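Long-range contacts in alginate lyase (Chitinophaga sp. MD30, PDB 6KCW), which cleaves alginate by beta-elimination as a member of polysaccharide lyase family 36: residues Leu74-Arg79 and Ile230-Leu235; Thr161-His166 and Ile183-Thr188; Val92-Ser97 and Lys207-His212. All blocks are in the same frame, centred on the assembly; numbering follows the deposited sequence.

Contact 1: Leu74-Arg79 and Ile230-Leu235. With CA (calcium ion), chain C.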
loop_
_atom_site.group_PDB
_atom_site.type_symbol
_atom_site.label_atom_id
_atom_site.label_comp_id
_atom_site.label_asym_id
_atom_site.label_seq_id
_atom_site.Cartn_x
_atom_site.Cartn_y
_atom_site.Cartn_z
ATOM N N LEU A 74 9.713 -0.986 -4.418
ATOM C CA LEU A 74 9.637 -2.083 -3.463
ATOM C C LEU A 74 9.013 -3.290 -4.147
ATOM O O LEU A 74 8.423 -3.185 -5.227
ATOM C CB LEU A 74 8.867 -1.691 -2.181
ATOM C CG LEU A 74 7.471 -1.065 -2.200
ATOM C CD1 LEU A 74 6.384 -2.114 -2.439
ATOM C CD2 LEU A 74 7.220 -0.350 -0.887
ATOM N N ASP A 75 9.177 -4.442 -3.505
ATOM C CA ASP A 75 8.643 -5.719 -3.959
ATOM C C ASP A 75 8.157 -6.490 -2.742
ATOM O O ASP A 75 8.766 -6.426 -1.672
ATOM C CB ASP A 75 9.696 -6.582 -4.706
ATOM C CG ASP A 75 9.845 -6.205 -6.172
ATOM O OD1 ASP A 75 10.577 -5.232 -6.475
ATOM O OD2 ASP A 75 9.234 -6.885 -7.028
ATOM N N TYR A 76 7.071 -7.229 -2.917
ATOM C CA TYR A 76 6.539 -8.074 -1.860
ATOM C C TYR A 76 5.569 -9.046 -2.499
ATOM O O TYR A 76 5.125 -8.853 -3.638
ATOM C CB TYR A 76 5.835 -7.262 -0.762
ATOM C CG TYR A 76 4.597 -6.532 -1.240
ATOM C CD1 TYR A 76 4.687 -5.246 -1.749
ATOM C CD2 TYR A 76 3.346 -7.138 -1.200
ATOM C CE1 TYR A 76 3.566 -4.575 -2.189
ATOM C CE2 TYR A 76 2.232 -6.486 -1.653
ATOM C CZ TYR A 76 2.347 -5.201 -2.143
ATOM O OH TYR A 76 1.236 -4.532 -2.589
ATOM N N ASP A 77 5.255 -10.098 -1.758
ATOM C CA ASP A 77 4.209 -11.027 -2.139
ATOM C C ASP A 77 3.023 -10.834 -1.220
ATOM O O ASP A 77 3.176 -10.451 -0.057
ATOM C CB ASP A 77 4.684 -12.480 -2.071
ATOM C CG ASP A 77 5.747 -12.772 -3.087
ATOM O OD1 ASP A 77 5.581 -12.331 -4.246
ATOM O OD2 ASP A 77 6.754 -13.416 -2.724
ATOM N N VAL A 78 1.844 -11.095 -1.752
ATOM C CA VAL A 78 0.619 -10.942 -0.990
ATOM C C VAL A 78 -0.333 -12.049 -1.403
ATOM O O VAL A 78 -0.378 -12.440 -2.574
ATOM C CB VAL A 78 0.001 -9.543 -1.188
ATOM C CG1 VAL A 78 -0.163 -9.232 -2.663
ATOM C CG2 VAL A 78 -1.322 -9.452 -0.448
ATOM N N ARG A 79 -1.046 -12.595 -0.420
ATOM C CA ARG A 79 -2.003 -13.671 -0.623
ATOM C C ARG A 79 -3.204 -13.408 0.270
ATOM O O ARG A 79 -3.038 -13.140 1.464
ATOM C CB ARG A 79 -1.379 -15.029 -0.280
ATOM C CG ARG A 79 -2.026 -16.226 -0.962
ATOM C CD ARG A 79 -2.218 -17.371 0.022
ATOM N NE ARG A 79 -1.098 -17.492 0.949
ATOM C CZ ARG A 79 -1.217 -17.941 2.194
ATOM N NH1 ARG A 79 -2.416 -18.294 2.658
ATOM N NH2 ARG A 79 -0.148 -18.017 2.980
ATOM N N ILE A 230 -4.865 -11.531 5.543
ATOM C CA ILE A 230 -4.024 -11.281 4.380
ATOM C C ILE A 230 -2.588 -11.604 4.774
ATOM O O ILE A 230 -2.155 -11.294 5.891
ATOM C CB ILE A 230 -4.155 -9.817 3.891
ATOM C CG1 ILE A 230 -5.593 -9.517 3.457
ATOM C CG2 ILE A 230 -3.175 -9.518 2.759
ATOM C CD1 ILE A 230 -5.923 -8.054 3.417
ATOM N N TYR A 231 -1.849 -12.239 3.873
ATOM C CA TYR A 231 -0.489 -12.667 4.160
ATOM C C TYR A 231 0.492 -11.980 3.219
ATOM O O TYR A 231 0.321 -12.023 1.997
ATOM C CB TYR A 231 -0.365 -14.179 4.026
ATOM C CG TYR A 231 -1.353 -14.988 4.845
ATOM C CD1 TYR A 231 -2.637 -15.239 4.373
ATOM C CD2 TYR A 231 -0.993 -15.524 6.072
ATOM C CE1 TYR A 231 -3.531 -15.997 5.107
ATOM C CE2 TYR A 231 -1.880 -16.284 6.807
ATOM C CZ TYR A 231 -3.141 -16.513 6.317
ATOM O OH TYR A 231 -4.021 -17.259 7.047
ATOM N N TYR A 232 1.523 -11.366 3.791
ATOM C CA TYR A 232 2.611 -10.755 3.043
ATOM C C TYR A 232 3.911 -11.530 3.257
ATOM O O TYR A 232 4.097 -12.217 4.268
ATOM C CB TYR A 232 2.799 -9.288 3.458
ATOM C CG TYR A 232 1.526 -8.463 3.390
ATOM C CD1 TYR A 232 1.050 -7.980 2.173
ATOM C CD2 TYR A 232 0.802 -8.157 4.541
ATOM C CE1 TYR A 232 -0.110 -7.223 2.107
ATOM C CE2 TYR A 232 -0.355 -7.417 4.477
ATOM C CZ TYR A 232 -0.805 -6.948 3.255
ATOM O OH TYR A 232 -1.956 -6.205 3.180
ATOM N N ASP A 233 4.828 -11.394 2.299
ATOM C CA ASP A 233 6.117 -12.066 2.381
ATOM C C ASP A 233 7.122 -11.356 1.483
ATOM O O ASP A 233 6.754 -10.676 0.516
ATOM C CB ASP A 233 5.998 -13.538 1.972
ATOM C CG ASP A 233 7.070 -14.407 2.596
ATOM O OD1 ASP A 233 8.078 -13.846 3.082
ATOM O OD2 ASP A 233 6.893 -15.649 2.599
ATOM N N ASN A 234 8.403 -11.522 1.826
ATOM C CA ASN A 234 9.512 -11.231 0.918
ATOM C C ASN A 234 9.565 -9.758 0.519
ATOM O O ASN A 234 9.706 -9.420 -0.660
ATOM C CB ASN A 234 9.432 -12.124 -0.322
ATOM C CG ASN A 234 9.563 -13.597 0.017
ATOM O OD1 ASN A 234 10.463 -13.990 0.751
ATOM N ND2 ASN A 234 8.656 -14.415 -0.505
ATOM N N LEU A 235 9.486 -8.875 1.514
ATOM C CA LEU A 235 9.502 -7.440 1.268
ATOM C C LEU A 235 10.922 -6.970 0.986
ATOM O O LEU A 235 11.813 -7.140 1.822
ATOM C CB LEU A 235 8.937 -6.683 2.469
ATOM C CG LEU A 235 9.107 -5.162 2.341
ATOM C CD1 LEU A 235 8.233 -4.587 1.224
ATOM C CD2 LEU A 235 8.834 -4.467 3.652
HETATM CA CA CA C . 8.896 -15.811 4.353
HETATM O O HOH W 1 8.861 -17.928 4.127
HETATM O O HOH W 2 10.548 -15.846 2.254
#
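R79 lays its guanidinium flat over one face of the Y231 ring, the planes 14° apart, with NH1 coming to 3.5 Å from Y231 CD1. This is a stack and a cation-pi contact at once. The arginine bends at chi2 and chi3, which brings its end nearer the partner strand and over the ring. On the opposite face of the sheet the bumps are apolar. V78 CG2 rests over the notch between I230 CG2 and Y232 CE1, 3.7 and 3.6 Å away, and all three point the same way. Further along, the tip of L235 turns back, bringing CD1 to 4.1 Å from Y76 CB. Back on the face of R79, N234 ND2 gives a 3.1 Å hydrogen bond to D77 OD2, fairly straight at 166°, although amide and carboxylate planes stand nearly perpendicular; D77 OD1 is taken by H164. D233, whose backbone pairs with D77 (D77 N to D233 O, 2.8 Å), sends its carboxylate away from this strand to grip calcium with both oxygens. N9, N11, G43 and two waters complete that site. The pair lies in the larger sheet of a beta sandwich, consistent with the concanavalin clan, with calcium outside.

Contact 2: Thr161-His166 and Ile183-Thr188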
loop_
_atom_site.group_PDB
_atom_site.type_symbol
_atom_site.label_atom_id
_atom_site.label_comp_id
_atom_site.label_asym_id
_atom_site.label_seq_id
_atom_site.Cartn_x
_atom_site.Cartn_y
_atom_site.Cartn_z
ATOM N N THR A 161 -4.234 -17.264 -3.414
ATOM C CA THR A 161 -3.294 -17.172 -4.529
ATOM C C THR A 161 -2.249 -16.108 -4.233
ATOM O O THR A 161 -2.602 -14.971 -3.897
ATOM C CB THR A 161 -4.019 -16.805 -5.819
ATOM O OG1 THR A 161 -5.055 -17.761 -6.082
ATOM C CG2 THR A 161 -3.031 -16.766 -6.991
ATOM N N THR A 162 -0.971 -16.455 -4.366
ATOM C CA THR A 162 0.081 -15.479 -4.112
ATOM C C THR A 162 0.300 -14.597 -5.332
ATOM O O THR A 162 0.468 -15.092 -6.455
ATOM C CB THR A 162 1.404 -16.139 -3.747
ATOM O OG1 THR A 162 1.188 -17.230 -2.839
ATOM C CG2 THR A 162 2.308 -15.091 -3.099
ATOM N N TYR A 163 0.320 -13.285 -5.098
ATOM C CA TYR A 163 0.564 -12.291 -6.134
ATOM C C TYR A 163 1.812 -11.499 -5.774
ATOM O O TYR A 163 1.887 -10.919 -4.683
ATOM C CB TYR A 163 -0.642 -11.368 -6.281
ATOM C CG TYR A 163 -1.864 -12.080 -6.802
ATOM C CD1 TYR A 163 -2.067 -12.266 -8.172
ATOM C CD2 TYR A 163 -2.805 -12.580 -5.930
ATOM C CE1 TYR A 163 -3.192 -12.930 -8.644
ATOM C CE2 TYR A 163 -3.925 -13.237 -6.386
ATOM C CZ TYR A 163 -4.123 -13.411 -7.730
ATOM O OH TYR A 163 -5.259 -14.074 -8.138
ATOM N N HIS A 164 2.800 -11.498 -6.672
ATOM C CA HIS A 164 3.959 -10.639 -6.478
ATOM C C HIS A 164 3.665 -9.242 -7.001
ATOM O O HIS A 164 3.160 -9.083 -8.118
ATOM C CB HIS A 164 5.204 -11.179 -7.174
ATOM C CG HIS A 164 6.441 -10.412 -6.821
ATOM N ND1 HIS A 164 7.187 -10.682 -5.694
ATOM C CD2 HIS A 164 7.034 -9.350 -7.416
ATOM C CE1 HIS A 164 8.195 -9.833 -5.619
ATOM N NE2 HIS A 164 8.125 -9.013 -6.651
ATOM N N VAL A 165 4.004 -8.237 -6.193
ATOM C CA VAL A 165 3.758 -6.832 -6.494
ATOM C C VAL A 165 5.098 -6.109 -6.541
ATOM O O VAL A 165 5.893 -6.204 -5.593
ATOM C CB VAL A 165 2.841 -6.195 -5.437
ATOM C CG1 VAL A 165 2.342 -4.828 -5.892
ATOM C CG2 VAL A 165 1.697 -7.139 -5.093
ATOM N N HIS A 166 5.351 -5.411 -7.649
ATOM C CA HIS A 166 6.437 -4.444 -7.771
ATOM C C HIS A 166 5.848 -3.035 -7.884
ATOM O O HIS A 166 4.923 -2.800 -8.675
ATOM C CB HIS A 166 7.313 -4.754 -8.992
ATOM C CG HIS A 166 8.384 -3.739 -9.237
ATOM N ND1 HIS A 166 9.535 -3.677 -8.480
ATOM C CD2 HIS A 166 8.468 -2.729 -10.131
ATOM C CE1 HIS A 166 10.284 -2.675 -8.904
ATOM N NE2 HIS A 166 9.655 -2.077 -9.899
ATOM N N ILE A 183 2.904 0.182 -10.956
ATOM C CA ILE A 183 2.569 -1.049 -10.241
ATOM C C ILE A 183 2.671 -2.230 -11.198
ATOM O O ILE A 183 2.032 -2.233 -12.255
ATOM C CB ILE A 183 1.155 -0.999 -9.640
ATOM C CG1 ILE A 183 1.047 0.118 -8.597
ATOM C CG2 ILE A 183 0.798 -2.364 -9.032
ATOM C CD1 ILE A 183 -0.353 0.379 -8.159
ATOM N N ILE A 184 3.442 -3.245 -10.813
ATOM C CA ILE A 184 3.638 -4.456 -11.612
ATOM C C ILE A 184 3.237 -5.650 -10.755
ATOM O O ILE A 184 3.764 -5.829 -9.651
ATOM C CB ILE A 184 5.095 -4.603 -12.094
ATOM C CG1 ILE A 184 5.635 -3.284 -12.657
ATOM C CG2 ILE A 184 5.203 -5.706 -13.149
ATOM C CD1 ILE A 184 5.075 -2.906 -14.021
ATOM N N ILE A 185 2.302 -6.457 -11.253
ATOM C CA ILE A 185 1.782 -7.604 -10.516
ATOM C C ILE A 185 2.001 -8.848 -11.366
ATOM O O ILE A 185 1.518 -8.920 -12.504
ATOM C CB ILE A 185 0.297 -7.433 -10.151
ATOM C CG1 ILE A 185 0.098 -6.181 -9.297
ATOM C CG2 ILE A 185 -0.236 -8.651 -9.400
ATOM C CD1 ILE A 185 -1.347 -5.930 -8.966
ATOM N N ASN A 186 2.718 -9.828 -10.810
ATOM C CA ASN A 186 3.085 -11.026 -11.555
ATOM C C ASN A 186 3.757 -10.657 -12.876
ATOM O O ASN A 186 3.426 -11.203 -13.926
ATOM C CB ASN A 186 1.871 -11.920 -11.817
ATOM C CG ASN A 186 1.393 -12.642 -10.587
ATOM O OD1 ASN A 186 2.056 -12.636 -9.554
ATOM N ND2 ASN A 186 0.237 -13.294 -10.698
ATOM N N GLY A 187 4.666 -9.683 -12.837
ATOM C CA GLY A 187 5.362 -9.258 -14.038
ATOM C C GLY A 187 4.510 -8.569 -15.088
ATOM O O GLY A 187 5.044 -8.194 -16.142
ATOM N N THR A 188 3.215 -8.386 -14.839
ATOM C CA THR A 188 2.295 -7.720 -15.760
ATOM C C THR A 188 2.083 -6.277 -15.320
ATOM O O THR A 188 1.818 -6.020 -14.140
ATOM C CB THR A 188 0.948 -8.450 -15.801
ATOM O OG1 THR A 188 1.101 -9.724 -16.451
ATOM C CG2 THR A 188 -0.116 -7.603 -16.523
#
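N186 reaches back to the neighbouring strand with its side chain and touches it twice. Its OD1 accepts a hydrogen bond from H164 N at 3.2 Å, the donor tilted 27° from the carbonyl plane, while ND2 lies 3.6 Å from Y163 CD1, amide and ring planes only 20° apart. The first torsion (chi1 -73°) sets CG beside the backbone N, from where the amide reaches both. The backbone closes the same pair from the other direction, N186 N giving a 2.8 Å bond to H164 O, so that H164 is held through both its N-H and its carbonyl. Two residues on, H166 and I184 exchange two short backbone bonds, and their side chains run side by side: I184 CG1 meets the edge of the imidazole at H166 CD2, 3.8 Å away. On the other face V165 and I185 form a non-hydrogen-bonded pair, and I185 CG2 packs 4.2 Å from Y163 CB.

The two strands form an antiparallel beta hairpin, 162-170 with 179-185. At its 183-185 end the chain reverses at once into strand 188-195 through a type I' turn from I185 to T188, closed by T188 N to I185 O at 2.9 Å; N186 and G187 fill the two central positions with positive phi.

Further out, strand 71-80 positions the imidazoles. H164 has probable hydrogen bonds at both ring nitrogens, NE2 with D75 and ND1 with D77, and H166 ND1 also bonds to D75. Beneath the apolar face, M118 of strand 113-122 touches V165 and I185, and T158 N binds the hydroxyl of Y163.

Contact 3: Val92-Ser97 and Lys207-His212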
loop_
_atom_site.group_PDB
_atom_site.type_symbol
_atom_site.label_atom_id
_atom_site.label_comp_id
_atom_site.label_asym_id
_atom_site.label_seq_id
_atom_site.Cartn_x
_atom_site.Cartn_y
_atom_site.Cartn_z
ATOM N N VAL A 92 -4.190 -2.579 0.648
ATOM C CA VAL A 92 -3.393 -3.796 0.781
ATOM C C VAL A 92 -1.951 -3.479 0.399
ATOM O O VAL A 92 -1.692 -2.643 -0.461
ATOM C CB VAL A 92 -3.973 -4.939 -0.094
ATOM C CG1 VAL A 92 -3.950 -4.561 -1.574
ATOM C CG2 VAL A 92 -3.233 -6.250 0.144
ATOM N N GLY A 93 -1.009 -4.142 1.063
ATOM C CA GLY A 93 0.382 -4.118 0.641
ATOM C C GLY A 93 1.110 -2.807 0.904
ATOM O O GLY A 93 0.637 -1.910 1.583
ATOM N N PHE A 94 2.289 -2.713 0.306
ATOM C CA PHE A 94 3.264 -1.679 0.608
ATOM C C PHE A 94 3.311 -0.651 -0.512
ATOM O O PHE A 94 3.436 -1.011 -1.686
ATOM C CB PHE A 94 4.642 -2.308 0.822
ATOM C CG PHE A 94 4.715 -3.180 2.052
ATOM C CD1 PHE A 94 4.270 -4.487 2.016
ATOM C CD2 PHE A 94 5.210 -2.676 3.246
ATOM C CE1 PHE A 94 4.331 -5.284 3.150
ATOM C CE2 PHE A 94 5.276 -3.463 4.381
ATOM C CZ PHE A 94 4.830 -4.766 4.342
ATOM N N GLY A 95 3.189 0.625 -0.142
ATOM C CA GLY A 95 3.281 1.721 -1.077
ATOM C C GLY A 95 4.145 2.855 -0.560
ATOM O O GLY A 95 4.945 2.674 0.363
ATOM N N PHE A 96 3.980 4.041 -1.144
ATOM C CA PHE A 96 4.824 5.186 -0.836
ATOM C C PHE A 96 3.962 6.421 -0.677
ATOM O O PHE A 96 2.839 6.489 -1.183
ATOM C CB PHE A 96 5.876 5.431 -1.927
ATOM C CG PHE A 96 6.892 4.321 -2.050
ATOM C CD1 PHE A 96 7.936 4.216 -1.142
ATOM C CD2 PHE A 96 6.805 3.388 -3.074
ATOM C CE1 PHE A 96 8.874 3.196 -1.251
ATOM C CE2 PHE A 96 7.747 2.369 -3.195
ATOM C CZ PHE A 96 8.784 2.278 -2.286
ATOM N N SER A 97 4.518 7.408 0.029
ATOM C CA SER A 97 3.876 8.694 0.232
ATOM C C SER A 97 4.873 9.814 -0.021
ATOM O O SER A 97 5.943 9.850 0.592
ATOM C CB SER A 97 3.355 8.823 1.647
ATOM O OG SER A 97 4.473 9.067 2.469
ATOM N N LYS A 207 8.857 10.270 1.131
ATOM C CA LYS A 207 9.202 10.434 2.531
ATOM C C LYS A 207 9.000 9.179 3.363
ATOM O O LYS A 207 9.773 8.945 4.293
ATOM C CB LYS A 207 8.393 11.583 3.143
ATOM C CG LYS A 207 8.962 12.954 2.811
ATOM C CD LYS A 207 8.127 14.054 3.416
ATOM C CE LYS A 207 8.969 15.310 3.618
ATOM N NZ LYS A 207 9.672 15.742 2.362
ATOM N N ASN A 208 7.990 8.366 3.073
ATOM C CA ASN A 208 7.868 7.151 3.848
ATOM C C ASN A 208 7.133 6.082 3.054
ATOM O O ASN A 208 6.470 6.357 2.051
ATOM C CB ASN A 208 7.227 7.427 5.229
ATOM C CG ASN A 208 5.809 7.954 5.165
ATOM O OD1 ASN A 208 4.961 7.429 4.446
ATOM N ND2 ASN A 208 5.532 8.969 5.976
ATOM N N MET A 209 7.315 4.840 3.502
ATOM C CA MET A 209 6.655 3.680 2.927
ATOM C C MET A 209 5.367 3.386 3.700
ATOM O O MET A 209 5.370 3.337 4.936
ATOM C CB MET A 209 7.599 2.474 2.946
ATOM C CG MET A 209 6.955 1.189 2.483
ATOM S SD MET A 209 7.986 -0.274 2.671
ATOM C CE MET A 209 8.135 -0.403 4.447
ATOM N N THR A 210 4.267 3.220 2.971
ATOM C CA THR A 210 2.985 2.902 3.572
ATOM C C THR A 210 2.799 1.396 3.640
ATOM O O THR A 210 3.088 0.676 2.685
ATOM C CB THR A 210 1.831 3.509 2.777
ATOM O OG1 THR A 210 1.826 2.966 1.453
ATOM C CG2 THR A 210 1.951 5.038 2.703
ATOM N N PHE A 211 2.309 0.926 4.779
ATOM C CA PHE A 211 1.916 -0.473 4.968
ATOM C C PHE A 211 0.481 -0.436 5.472
ATOM O O PHE A 211 0.229 -0.465 6.681
ATOM C CB PHE A 211 2.847 -1.199 5.926
ATOM C CG PHE A 211 2.488 -2.640 6.132
ATOM C CD1 PHE A 211 1.839 -3.353 5.132
ATOM C CD2 PHE A 211 2.785 -3.285 7.329
ATOM C CE1 PHE A 211 1.499 -4.681 5.321
ATOM C CE2 PHE A 211 2.449 -4.615 7.525
ATOM C CZ PHE A 211 1.800 -5.311 6.523
ATOM N N HIS A 212 -0.461 -0.341 4.539
ATOM C CA HIS A 212 -1.869 -0.168 4.867
ATOM C C HIS A 212 -2.626 -1.445 4.530
ATOM O O HIS A 212 -2.630 -1.881 3.370
ATOM C CB HIS A 212 -2.458 1.035 4.126
ATOM C CG HIS A 212 -1.911 2.350 4.589
ATOM N ND1 HIS A 212 -2.418 3.556 4.168
ATOM C CD2 HIS A 212 -0.897 2.645 5.436
ATOM C CE1 HIS A 212 -1.741 4.540 4.731
ATOM N NE2 HIS A 212 -0.808 4.013 5.501
HETATM O O HOH W 3 -2.377 0.110 1.231
HETATM O O HOH W 4 0.490 0.912 1.519
#
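F94 and F211 lie face on face in an offset stack, centroids 4.1 Å apart and planes 7° from parallel. F94 CZ sits over the centre of the F211 ring, whereas F211 CD1 lies toward the rim of the F94 ring, 3.4 Å from that same CZ. At the edge of F211 comes the carbonyl oxygen of G93. Edge-to-face contacts add Y76 to F94 and Y232 to F211, and T210 CB lies over one face of the H212 ring. Beside the stack M209 makes a Met-aromatic contact: SD approaches F94 CD2 obliquely at 3.7 Å, and CE touches CD2 and CE2 from the ring side away from F211. F96 continues this apolar face, its CE1 4.4 Å from M209 CB.

The opposite face is polar. S97 OG donates to N208 OD1 at 2.6 Å, coming from well above the amide carbonyl plane. Both groups reach it by placing OG and CG between backbone N and carbonyl carbon. G95, without a side chain, leaves room for T210 OG1, which packs 3.1 Å from G95 C. The backbones of G95 and T210 are bonded both ways, with G95 N to T210 O at 2.8 Å. Near S97 the ladder breaks: S97 N bonds to N208 O, but S97 O takes its hydrogen from K207 N, so K207 and N208 together face one residue in a classic beta bulge. At the other end, where the chain turns a corner at G93, a water lies 2.9 Å from H212 O.

The pair lies deep in the six-stranded sheet. Strand 60-69 flanks 206-215, strand 113-122 flanks 94-99 and supplies R117 to H212, and L74, L235 and L237 of the other sheet close over F94, F96 and M209.

Contact 3 is the core contact, in the smaller sheet; contacts 1 and 2 are partly buried in the larger one, where strands 71-80 and 162-170 are neighbours. Contacts 1 and 2 therefore share one surface, on which D75 and D77 meet H164 and the chemistry is charged or polar. Contacts 1 and 3 instead meet through the sandwich interior: L74 packs on F94 and F96, and the hydroxyl of Y232, bonded to T213, probably also accepts from G93 N. Contacts 2 and 3 do not touch, their nearest atoms about 6 Å apart. Along the chain, 161-166/183-188 is nested inside 92-97/207-212, itself nested inside 74-79/230-235, which alone carries calcium.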